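Long-range contacts in Alr3699 protein (Nostoc sp., PDB 4XSP), which is a two-domain protein of the GT-B glycosyltransferase fold, related to glycosyltransferase family 4, and binds uridine-5'-diphosphate: residues V177-F182 and E294-V299; D284-T289 and C306-V311; F212-P217 and D242-E247; V235-V240 and N265-L270. All coordinates share one frame; numbering follows the deposited sequence.

Contacts 2 and 4 lie in the six-stranded parallel sheet of the second Rossmann-like domain. Both are buried pairs of neighbouring strands, held by backbone hydrogen bonds and aliphatic side chains. Contact 4 takes in the edge strand 267-271, whereas contact 2 lies further across the sheet. Contact 3 is only partly buried. It joins the loops that follow strands 207-212 and 235-240, with one backbone bond and a glutamate near a proline. Contact 1 is buried near the centre of the chain and ties the two family regions together through rings, an arginine and waters. Contacts 1 and 3 both touch UDP. Val240 of contact 4 touches it too.

Contact 1 (V177-F182 and E294-V299); sequences VIYNGF and EPFGRV. With UDP (uridine-5'-diphosphate), chain D.
This contact belongs to the interdomain cleft of the GT-B fold, where the loop after strand 175-177 meets the UDP-binding turn and the start of helix 298-305. Phe296 is the hub. Its side chain points toward the loop. The Tyr179 ring meets it rim to rim, with Tyr179 CD1 3.5 Å from Phe296 CE2. Tyr179 OH itself bonds to Glu320. The side chain of Asn180 lies over one face of Phe296, its amide plane 12° from the ring plane, and Asn180 CB is 4.2 Å from the Phe296 ring centroid.

Arg298 takes up the other half. Its chain bends at chi3 (65°), which swings the guanidinium back beside the loop. Phe182 covers one guanidinium face, with Phe182 CE2 3.7 Å from Arg298 CZ and the planes 27° apart. Water 1 accepts a bond from Arg298 NH1 (2.8 Å) and lies 2.7 Å from Gly181 O. Water 2 links Arg298 NH2 to the same carbonyl.

Gly297 is the N-cap of the helix, and the first helical N-H groups point at phosphate. Arg298 N donates to UDP O2A (3.1 Å) and Val299 N to UDP O1A (3.2 Å). Glu294 and Glu302 have the spacing of the EX7E motif known in this family, and Glu302 bonds to UDP. At the ribose, Arg298 NE donates to UDP O3' over 3.1 Å.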
# COMPACT_ATOMS: atom_id res chain seq x y z
N VAL B 177 16.64 22.68 -2.45
CA VAL B 177 17.21 22.84 -1.12
C VAL B 177 16.48 23.97 -0.35
O VAL B 177 16.32 25.06 -0.86
CB VAL B 177 18.71 23.13 -1.17
CG1 VAL B 177 19.26 23.39 0.22
CG2 VAL B 177 19.44 21.95 -1.80
N ILE B 178 15.98 23.65 0.84
CA ILE B 178 15.46 24.62 1.79
C ILE B 178 16.01 24.22 3.15
O ILE B 178 15.73 23.12 3.65
CB ILE B 178 13.95 24.67 1.82
CG1 ILE B 178 13.41 25.04 0.46
CG2 ILE B 178 13.47 25.75 2.81
CD1 ILE B 178 11.89 25.02 0.37
N TYR B 179 16.79 25.12 3.74
CA TYR B 179 17.46 24.90 5.00
C TYR B 179 16.46 24.97 6.13
O TYR B 179 15.36 25.49 5.95
CB TYR B 179 18.60 25.94 5.15
CG TYR B 179 19.76 25.77 4.15
CD1 TYR B 179 20.47 24.60 4.08
CD2 TYR B 179 20.16 26.81 3.32
CE1 TYR B 179 21.55 24.44 3.19
CE2 TYR B 179 21.22 26.67 2.42
CZ TYR B 179 21.91 25.47 2.37
OH TYR B 179 22.99 25.25 1.49
N ASN B 180 16.81 24.42 7.30
CA ASN B 180 15.98 24.62 8.48
C ASN B 180 15.94 26.10 8.86
O ASN B 180 16.93 26.80 8.73
CB ASN B 180 16.53 23.86 9.69
CG ASN B 180 16.44 22.34 9.57
OD1 ASN B 180 16.45 21.73 8.50
ND2 ASN B 180 16.41 21.72 10.73
N GLY B 181 14.80 26.56 9.36
CA GLY B 181 14.64 27.95 9.75
C GLY B 181 14.61 28.10 11.27
O GLY B 181 14.28 27.15 11.98
N PHE B 182 15.03 29.26 11.76
CA PHE B 182 15.11 29.54 13.21
C PHE B 182 14.54 30.91 13.57
O PHE B 182 14.70 31.84 12.82
CB PHE B 182 16.56 29.43 13.67
CG PHE B 182 17.18 28.06 13.40
CD1 PHE B 182 17.69 27.73 12.14
CD2 PHE B 182 17.21 27.13 14.38
CE1 PHE B 182 18.23 26.49 11.90
CE2 PHE B 182 17.76 25.87 14.16
CZ PHE B 182 18.27 25.55 12.92
N GLU B 294 26.84 14.81 8.50
CA GLU B 294 25.61 15.37 9.05
C GLU B 294 24.78 15.99 7.93
O GLU B 294 25.31 16.82 7.19
CB GLU B 294 25.98 16.49 10.02
CG GLU B 294 24.85 16.93 10.92
CD GLU B 294 24.84 16.16 12.20
OE1 GLU B 294 25.36 15.01 12.21
OE2 GLU B 294 24.34 16.71 13.20
N PRO B 295 23.48 15.63 7.81
CA PRO B 295 22.63 16.24 6.77
C PRO B 295 22.54 17.77 6.91
O PRO B 295 22.67 18.47 5.94
CB PRO B 295 21.26 15.61 7.01
CG PRO B 295 21.48 14.47 7.95
CD PRO B 295 22.71 14.79 8.73
N PHE B 296 22.36 18.26 8.13
CA PHE B 296 22.25 19.68 8.47
C PHE B 296 22.46 19.75 9.98
O PHE B 296 21.66 19.22 10.75
CB PHE B 296 20.83 20.20 8.16
CG PHE B 296 20.64 21.69 8.39
CD1 PHE B 296 20.39 22.20 9.65
CD2 PHE B 296 20.70 22.58 7.33
CE1 PHE B 296 20.20 23.58 9.85
CE2 PHE B 296 20.55 23.96 7.53
CZ PHE B 296 20.29 24.45 8.78
N GLY B 297 23.51 20.35 10.45
CA GLY B 297 23.58 20.47 11.94
C GLY B 297 22.79 21.65 12.50
O GLY B 297 23.25 22.78 12.47
N ARG B 298 21.58 21.40 13.02
CA ARG B 298 20.81 22.47 13.66
C ARG B 298 21.62 23.21 14.72
O ARG B 298 21.54 24.42 14.81
CB ARG B 298 19.55 21.92 14.29
CG ARG B 298 18.48 21.55 13.27
CD ARG B 298 17.24 20.95 13.91
NE ARG B 298 16.50 21.88 14.78
CZ ARG B 298 15.65 22.83 14.38
NH1 ARG B 298 15.41 23.05 13.08
NH2 ARG B 298 15.03 23.56 15.27
N VAL B 299 22.36 22.46 15.53
CA VAL B 299 23.16 23.03 16.62
C VAL B 299 24.27 23.98 16.14
O VAL B 299 24.65 24.91 16.84
CB VAL B 299 23.73 21.96 17.58
CG1 VAL B 299 22.60 21.33 18.37
CG2 VAL B 299 24.56 20.91 16.84
N1 UDP D . 18.54 19.66 21.46
C2 UDP D . 17.77 19.97 22.60
N3 UDP D . 18.20 19.60 23.82
C4 UDP D . 19.34 18.88 23.98
C5 UDP D . 20.11 18.54 22.86
C6 UDP D . 19.68 18.95 21.60
O2 UDP D . 16.71 20.61 22.52
O4 UDP D . 19.69 18.55 25.13
C1' UDP D . 18.09 20.10 20.13
C2' UDP D . 19.03 21.08 19.42
O2' UDP D . 18.87 22.43 19.89
C3' UDP D . 18.64 20.91 17.96
C4' UDP D . 18.23 19.43 17.89
O4' UDP D . 17.97 19.02 19.20
O3' UDP D . 17.54 21.79 17.65
C5' UDP D . 19.35 18.52 17.40
O5' UDP D . 19.46 18.79 16.01
PA UDP D . 20.74 18.41 15.13
O1A UDP D . 21.90 19.25 15.64
O2A UDP D . 20.33 18.70 13.71
O3A UDP D . 20.98 16.83 15.47
PB UDP D . 20.42 15.53 14.64
O1B UDP D . 21.29 14.41 15.11
O2B UDP D . 20.67 15.88 13.18
O3B UDP D . 18.98 15.43 15.06
O HOH W 1 13.28 24.64 12.08
O HOH W 2 13.75 26.33 14.86

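Contact 2 (D284-T289 and C306-V311); sequences DLVAHT and CGKPVV
Val286 and Val310 pair in parallel on neighbouring strands of the second-domain sheet, and Ala287 pairs with Val311. This is the tight part of the contact. Three backbone bonds stitch it. Val286 N donates to Pro309 O (3.1 Å), Val311 N to Val286 O (3.1 Å) and His288 N to Val311 O (2.8 Å). All three are fairly straight.

Ala287 and Val311 share one face of the sheet. Val311 CG1 sits between its own backbone N and carbonyl carbon (chi1 54°). From there Val311 CG1 meets Ala287 CB at 3.7 Å and Leu285 CD2 at 3.9 Å. Leu285 CD1 reaches alongside Pro309 and lies 3.8 Å from Pro309 CB. Asp284 O also lies close against the Pro309 ring, at CG and CD. Helix 336-348 covers this face through contacts on Leu285 and Val311. Val286 and Val310 point to the other face, where both touch Ala303 of helix 298-305.

The loose side is at the polar ends of the Asp284 and Lys308 side chains, both partly exposed residues. Lys308 CB only brushes Val286 CG2 at 4.1 Å, the two side chains crossing at about a right angle. Lys308 NZ and Asp284 OD1 are 5.2 Å apart and do not touch. The amine bonds instead to Cys283 O, and Asp284 OD2 is taken by Val208 N and Arg198. Gly307 ends helix 298-305 in a Schellman motif and turns the chain into the second strand. Strand 285-288, helix 298-305 and strand 310-313 thus make a beta-alpha-beta crossover of a Rossmann-like domain.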
# COMPACT_ATOMS: atom_id res chain seq x y z
N ASP B 284 32.09 29.28 25.36
CA ASP B 284 33.09 30.09 24.70
C ASP B 284 33.34 29.60 23.28
O ASP B 284 33.69 30.38 22.40
CB ASP B 284 34.37 30.11 25.54
CG ASP B 284 34.12 30.72 26.92
OD1 ASP B 284 33.81 31.94 26.95
OD2 ASP B 284 34.16 30.00 27.97
N LEU B 285 33.07 28.32 23.05
CA LEU B 285 33.05 27.73 21.74
C LEU B 285 31.96 26.63 21.75
O LEU B 285 31.75 25.99 22.79
CB LEU B 285 34.42 27.15 21.47
CG LEU B 285 34.57 26.27 20.24
CD1 LEU B 285 34.48 27.14 19.02
CD2 LEU B 285 35.89 25.53 20.22
N VAL B 286 31.29 26.41 20.61
CA VAL B 286 30.33 25.31 20.44
C VAL B 286 30.95 24.32 19.49
O VAL B 286 31.42 24.71 18.43
CB VAL B 286 28.96 25.81 19.93
CG1 VAL B 286 28.01 24.65 19.66
CG2 VAL B 286 28.37 26.81 20.95
N ALA B 287 31.05 23.04 19.89
CA ALA B 287 31.71 22.07 19.03
C ALA B 287 30.73 21.05 18.51
O ALA B 287 29.96 20.49 19.27
CB ALA B 287 32.86 21.39 19.75
N HIS B 288 30.81 20.81 17.21
CA HIS B 288 30.03 19.80 16.50
C HIS B 288 31.09 18.87 15.93
O HIS B 288 31.88 19.30 15.11
CB HIS B 288 29.20 20.41 15.37
CG HIS B 288 28.75 19.43 14.33
ND1 HIS B 288 29.50 19.13 13.21
CD2 HIS B 288 27.62 18.69 14.24
CE1 HIS B 288 28.86 18.23 12.48
NE2 HIS B 288 27.72 17.93 13.09
N THR B 289 31.08 17.61 16.38
CA THR B 289 32.22 16.69 16.19
C THR B 289 31.76 15.35 15.60
O THR B 289 32.29 14.30 15.94
CB THR B 289 32.92 16.41 17.54
OG1 THR B 289 31.99 15.81 18.47
CG2 THR B 289 33.46 17.71 18.12
N CYS B 306 23.62 32.46 18.19
CA CYS B 306 23.98 32.90 19.53
C CYS B 306 25.21 33.80 19.55
O CYS B 306 25.63 34.25 20.61
CB CYS B 306 24.25 31.68 20.44
SG CYS B 306 22.76 30.77 20.87
N GLY B 307 25.77 34.04 18.38
CA GLY B 307 26.98 34.81 18.26
C GLY B 307 28.19 34.11 18.85
O GLY B 307 29.03 34.78 19.40
N LYS B 308 28.26 32.79 18.72
CA LYS B 308 29.40 32.01 19.27
C LYS B 308 30.33 31.49 18.18
O LYS B 308 29.93 31.18 17.06
CB LYS B 308 28.91 30.82 20.12
CG LYS B 308 28.18 31.25 21.39
CD LYS B 308 29.19 31.91 22.32
CE LYS B 308 28.56 32.60 23.48
NZ LYS B 308 29.64 33.34 24.17
N PRO B 309 31.60 31.39 18.51
CA PRO B 309 32.47 30.70 17.61
C PRO B 309 31.97 29.26 17.56
O PRO B 309 31.48 28.73 18.58
CB PRO B 309 33.83 30.80 18.27
CG PRO B 309 33.68 31.78 19.36
CD PRO B 309 32.25 31.73 19.78
N VAL B 310 32.05 28.65 16.38
CA VAL B 310 31.64 27.27 16.21
C VAL B 310 32.67 26.48 15.38
O VAL B 310 33.26 26.99 14.43
CB VAL B 310 30.22 27.20 15.62
CG1 VAL B 310 30.15 27.68 14.16
CG2 VAL B 310 29.67 25.79 15.71
N VAL B 311 32.91 25.24 15.79
CA VAL B 311 33.79 24.33 15.06
C VAL B 311 32.97 23.09 14.72
O VAL B 311 32.18 22.64 15.52
CB VAL B 311 35.06 23.94 15.84
CG1 VAL B 311 34.77 23.38 17.21
CG2 VAL B 311 35.92 22.95 15.03

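Contact 3 (F212-P217 and D242-E247); sequences FSRLSP and DALFGE. With UDP (uridine-5'-diphosphate), chain D.
Leu215 and Ala243 form a single backbone bridge between two loops. Leu215 N donates to Asp242 O over 3.1 Å, and it sits above the carbonyl plane, 39° out of it.

Glu247 makes the other half of the contact. It closes a type II turn that starts at Leu244, with Glu247 N bonded to Leu244 O (2.9 Å), and it is the N-cap of helix 248-261. Glu247 CB points at the first loop and lies 3.6 Å from Leu215 O. The chain then folds back at chi2 (-50°). Glu247 CG stays near the same carbonyl and comes 4.3 Å from Ser216 CB. Glu247 CD lies 3.8 Å from Pro217 CD. At the tip, Glu247 OE1 is 3.2 Å from Pro217 CD. It is also near Pro217 CG. The Glu247 and Pro217 side chains cross obliquely, with OE1 against the CD and CG end of the ring.

Leu244 also comes near Arg214, with Leu244 CD2 4.2 Å from Arg214 NE. The guanidinium of Arg214 extends toward the beta phosphate of UDP, but the modelled approach is too close for its details to be trusted. Leu215 also packs on Val251 of helix 248-261. Both loops leave the C-terminal ends of parallel strands, the end where Rossmann-like domains such as those of GT-B proteins bind nucleotides.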
# COMPACT_ATOMS: atom_id res chain seq x y z
N PHE B 212 26.28 19.94 21.94
CA PHE B 212 24.82 19.94 22.07
C PHE B 212 24.27 18.90 21.14
O PHE B 212 24.08 19.14 19.95
CB PHE B 212 24.24 21.32 21.79
CG PHE B 212 24.68 22.35 22.75
CD1 PHE B 212 25.95 22.89 22.64
CD2 PHE B 212 23.86 22.73 23.80
CE1 PHE B 212 26.39 23.84 23.55
CE2 PHE B 212 24.29 23.69 24.72
CZ PHE B 212 25.56 24.26 24.57
N SER B 213 24.08 17.71 21.68
CA SER B 213 23.68 16.57 20.88
C SER B 213 23.29 15.41 21.77
O SER B 213 23.86 15.23 22.85
CB SER B 213 24.81 16.13 19.96
OG SER B 213 24.43 14.96 19.29
N ARG B 214 22.33 14.62 21.33
CA ARG B 214 22.06 13.37 21.99
C ARG B 214 23.35 12.52 21.93
O ARG B 214 24.10 12.53 20.95
CB ARG B 214 20.86 12.65 21.36
CG ARG B 214 21.07 12.19 19.94
CD ARG B 214 19.81 12.39 19.11
NE ARG B 214 19.82 11.55 17.92
CZ ARG B 214 20.60 11.72 16.85
NH1 ARG B 214 21.47 12.72 16.78
NH2 ARG B 214 20.51 10.87 15.84
N LEU B 215 23.59 11.80 23.02
CA LEU B 215 24.81 11.01 23.16
C LEU B 215 24.70 9.76 22.26
O LEU B 215 23.89 8.85 22.48
CB LEU B 215 25.06 10.64 24.62
CG LEU B 215 25.04 11.82 25.61
CD1 LEU B 215 25.10 11.33 27.05
CD2 LEU B 215 26.19 12.77 25.32
N SER B 216 25.53 9.75 21.23
CA SER B 216 25.55 8.68 20.30
C SER B 216 26.91 8.69 19.63
O SER B 216 27.45 9.76 19.39
CB SER B 216 24.43 8.87 19.29
OG SER B 216 24.64 8.05 18.17
N PRO B 217 27.46 7.51 19.34
CA PRO B 217 28.81 7.37 18.77
C PRO B 217 29.05 8.21 17.53
O PRO B 217 30.14 8.79 17.35
CB PRO B 217 28.89 5.88 18.41
CG PRO B 217 27.92 5.21 19.31
CD PRO B 217 26.81 6.19 19.55
N ASP B 242 20.54 13.97 26.17
CA ASP B 242 20.36 12.69 26.87
C ASP B 242 20.78 11.54 25.98
O ASP B 242 21.08 11.72 24.79
CB ASP B 242 18.92 12.52 27.40
CG ASP B 242 17.87 12.64 26.32
OD1 ASP B 242 18.24 12.70 25.13
OD2 ASP B 242 16.67 12.67 26.66
N ALA B 243 20.84 10.36 26.56
CA ALA B 243 21.33 9.17 25.86
C ALA B 243 20.19 8.53 25.07
O ALA B 243 19.07 8.35 25.57
CB ALA B 243 21.92 8.18 26.85
N LEU B 244 20.50 8.21 23.82
CA LEU B 244 19.54 7.57 22.95
C LEU B 244 19.33 6.12 23.39
O LEU B 244 20.28 5.48 23.88
CB LEU B 244 20.06 7.63 21.51
CG LEU B 244 19.15 7.15 20.38
CD1 LEU B 244 17.76 7.76 20.50
CD2 LEU B 244 19.80 7.50 19.05
N PHE B 245 18.10 5.63 23.26
CA PHE B 245 17.75 4.23 23.56
C PHE B 245 18.67 3.30 22.76
O PHE B 245 18.64 3.28 21.53
CB PHE B 245 16.26 3.93 23.26
CG PHE B 245 15.88 2.45 23.25
CD1 PHE B 245 15.67 1.75 24.44
CD2 PHE B 245 15.72 1.76 22.04
CE1 PHE B 245 15.32 0.40 24.42
CE2 PHE B 245 15.37 0.42 22.02
CZ PHE B 245 15.17 -0.26 23.21
N GLY B 246 19.52 2.56 23.48
CA GLY B 246 20.43 1.61 22.87
C GLY B 246 21.88 2.06 22.84
O GLY B 246 22.75 1.31 22.40
N GLU B 247 22.15 3.28 23.31
CA GLU B 247 23.50 3.82 23.28
C GLU B 247 24.18 3.85 24.64
O GLU B 247 25.25 4.45 24.77
CB GLU B 247 23.49 5.24 22.68
CG GLU B 247 22.94 5.30 21.27
CD GLU B 247 23.60 4.28 20.36
OE1 GLU B 247 24.77 3.91 20.60
OE2 GLU B 247 22.92 3.83 19.41
N1 UDP D . 18.54 19.66 21.46
C2 UDP D . 17.77 19.97 22.60
N3 UDP D . 18.20 19.60 23.82
C4 UDP D . 19.34 18.88 23.98
C5 UDP D . 20.11 18.54 22.86
C6 UDP D . 19.68 18.95 21.60
O2 UDP D . 16.71 20.61 22.52
O4 UDP D . 19.69 18.55 25.13
C1' UDP D . 18.09 20.10 20.13
C2' UDP D . 19.03 21.08 19.42
O2' UDP D . 18.87 22.43 19.89
C3' UDP D . 18.64 20.91 17.96
C4' UDP D . 18.23 19.43 17.89
O4' UDP D . 17.97 19.02 19.20
O3' UDP D . 17.54 21.79 17.65
C5' UDP D . 19.35 18.52 17.40
O5' UDP D . 19.46 18.79 16.01
PA UDP D . 20.74 18.41 15.13
O1A UDP D . 21.90 19.25 15.64
O2A UDP D . 20.33 18.70 13.71
O3A UDP D . 20.98 16.83 15.47
PB UDP D . 20.42 15.53 14.64
O1B UDP D . 21.29 14.41 15.11
O2B UDP D . 20.67 15.88 13.18
O3B UDP D . 18.98 15.43 15.06

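Contact 4 (V235-V240 and N265-L270); sequences VTAILV and NRVKFL
Ala237, Ile238 and Leu239 pair in parallel with Val267, Lys268 and Phe269. Four backbone hydrogen bonds link the strands. Ala237 N donates to Arg266 O (2.9 Å) and Lys268 N to Ala237 O (2.9 Å). Leu239 N then donates to Lys268 O (2.7 Å) and Leu270 N to Leu239 O (2.9 Å).

One side chain adds to the polar set. Arg266 bends at chi3 (68°) and comes side-on to Val235 O, gripping that one atom with NE at 2.9 Å and NH2 at 3.0 Å.

The apolar contacts fall on both faces. Leu239 and Phe269 lie side by side and point the same way. Leu239 CD1 rests over the ring in a CH-pi contact, 3.8 Å from the Phe269 centroid. Val267 CG1 packs on Leu239 CG, and helix 248-261 covers Val267 and Phe269. On the face of Ile238, Ile238 CG2 meets Leu270 CD1 at 3.5 Å, and Val240 CG2 touches the same methyl.

Strand 267-271 lies at one edge of the six-stranded sheet within this chain. With helix 248-261 between the strands, this is a beta-alpha-beta unit at the edge of a Rossmann-like sheet.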
# COMPACT_ATOMS: atom_id res chain seq x y z
N VAL B 235 40.27 24.57 30.13
CA VAL B 235 39.27 24.18 29.17
C VAL B 235 38.40 23.11 29.82
O VAL B 235 38.89 22.12 30.39
CB VAL B 235 39.91 23.66 27.86
CG1 VAL B 235 38.84 23.30 26.85
CG2 VAL B 235 40.86 24.70 27.27
N THR B 236 37.10 23.35 29.76
CA THR B 236 36.11 22.40 30.23
C THR B 236 35.05 22.24 29.17
O THR B 236 34.92 23.06 28.25
CB THR B 236 35.43 22.86 31.52
OG1 THR B 236 34.72 24.09 31.29
CG2 THR B 236 36.44 23.04 32.63
N ALA B 237 34.27 21.18 29.33
CA ALA B 237 33.29 20.77 28.35
C ALA B 237 31.95 20.51 29.01
O ALA B 237 31.88 20.03 30.14
CB ALA B 237 33.73 19.53 27.60
N ILE B 238 30.89 20.86 28.30
CA ILE B 238 29.56 20.57 28.72
C ILE B 238 28.92 19.76 27.62
O ILE B 238 28.97 20.17 26.45
CB ILE B 238 28.80 21.85 29.01
CG1 ILE B 238 29.56 22.61 30.10
CG2 ILE B 238 27.39 21.51 29.49
CD1 ILE B 238 28.99 23.96 30.42
N LEU B 239 28.40 18.59 28.01
CA LEU B 239 27.69 17.70 27.09
C LEU B 239 26.25 17.87 27.42
O LEU B 239 25.80 17.54 28.53
CB LEU B 239 28.09 16.23 27.29
CG LEU B 239 29.59 16.00 27.19
CD1 LEU B 239 29.93 14.51 27.17
CD2 LEU B 239 30.17 16.70 25.96
N VAL B 240 25.53 18.45 26.47
CA VAL B 240 24.12 18.70 26.64
C VAL B 240 23.38 17.77 25.70
O VAL B 240 23.68 17.72 24.50
CB VAL B 240 23.79 20.14 26.31
CG1 VAL B 240 22.31 20.38 26.50
CG2 VAL B 240 24.62 21.07 27.21
N ASN B 265 36.32 16.21 36.30
CA ASN B 265 35.89 17.49 36.82
C ASN B 265 35.87 18.61 35.78
O ASN B 265 35.50 19.73 36.08
CB ASN B 265 36.75 17.87 38.01
CG ASN B 265 36.58 16.89 39.15
OD1 ASN B 265 37.52 16.18 39.53
ND2 ASN B 265 35.39 16.84 39.69
N ARG B 266 36.23 18.25 34.55
CA ARG B 266 36.29 19.18 33.43
C ARG B 266 35.29 18.82 32.31
O ARG B 266 35.44 19.29 31.18
CB ARG B 266 37.72 19.16 32.90
CG ARG B 266 38.69 19.85 33.84
CD ARG B 266 40.10 19.61 33.39
NE ARG B 266 40.38 20.28 32.13
CZ ARG B 266 41.29 19.89 31.23
NH1 ARG B 266 42.01 18.80 31.43
NH2 ARG B 266 41.46 20.60 30.11
N VAL B 267 34.32 17.95 32.62
CA VAL B 267 33.25 17.54 31.69
C VAL B 267 31.96 17.42 32.50
O VAL B 267 31.93 16.72 33.52
CB VAL B 267 33.53 16.21 30.96
CG1 VAL B 267 32.46 15.90 29.93
CG2 VAL B 267 34.87 16.23 30.25
N LYS B 268 30.91 18.12 32.07
CA LYS B 268 29.57 18.03 32.68
C LYS B 268 28.58 17.39 31.73
O LYS B 268 28.48 17.79 30.60
CB LYS B 268 29.00 19.41 32.98
CG LYS B 268 29.58 20.05 34.19
CD LYS B 268 29.23 21.52 34.23
CE LYS B 268 30.20 22.24 35.13
NZ LYS B 268 29.89 21.91 36.54
N PHE B 269 27.80 16.44 32.23
CA PHE B 269 26.72 15.84 31.47
C PHE B 269 25.48 16.46 32.03
O PHE B 269 25.01 16.08 33.11
CB PHE B 269 26.66 14.32 31.69
CG PHE B 269 27.79 13.57 31.05
CD1 PHE B 269 29.07 13.62 31.59
CD2 PHE B 269 27.58 12.83 29.90
CE1 PHE B 269 30.12 12.94 30.99
CE2 PHE B 269 28.63 12.14 29.30
CZ PHE B 269 29.90 12.21 29.84
N LEU B 270 24.94 17.43 31.32
CA LEU B 270 23.75 18.13 31.80
C LEU B 270 22.49 17.34 31.52
O LEU B 270 21.42 17.65 32.05
CB LEU B 270 23.68 19.52 31.19
CG LEU B 270 24.70 20.53 31.74
CD1 LEU B 270 24.37 21.93 31.23
CD2 LEU B 270 24.71 20.55 33.24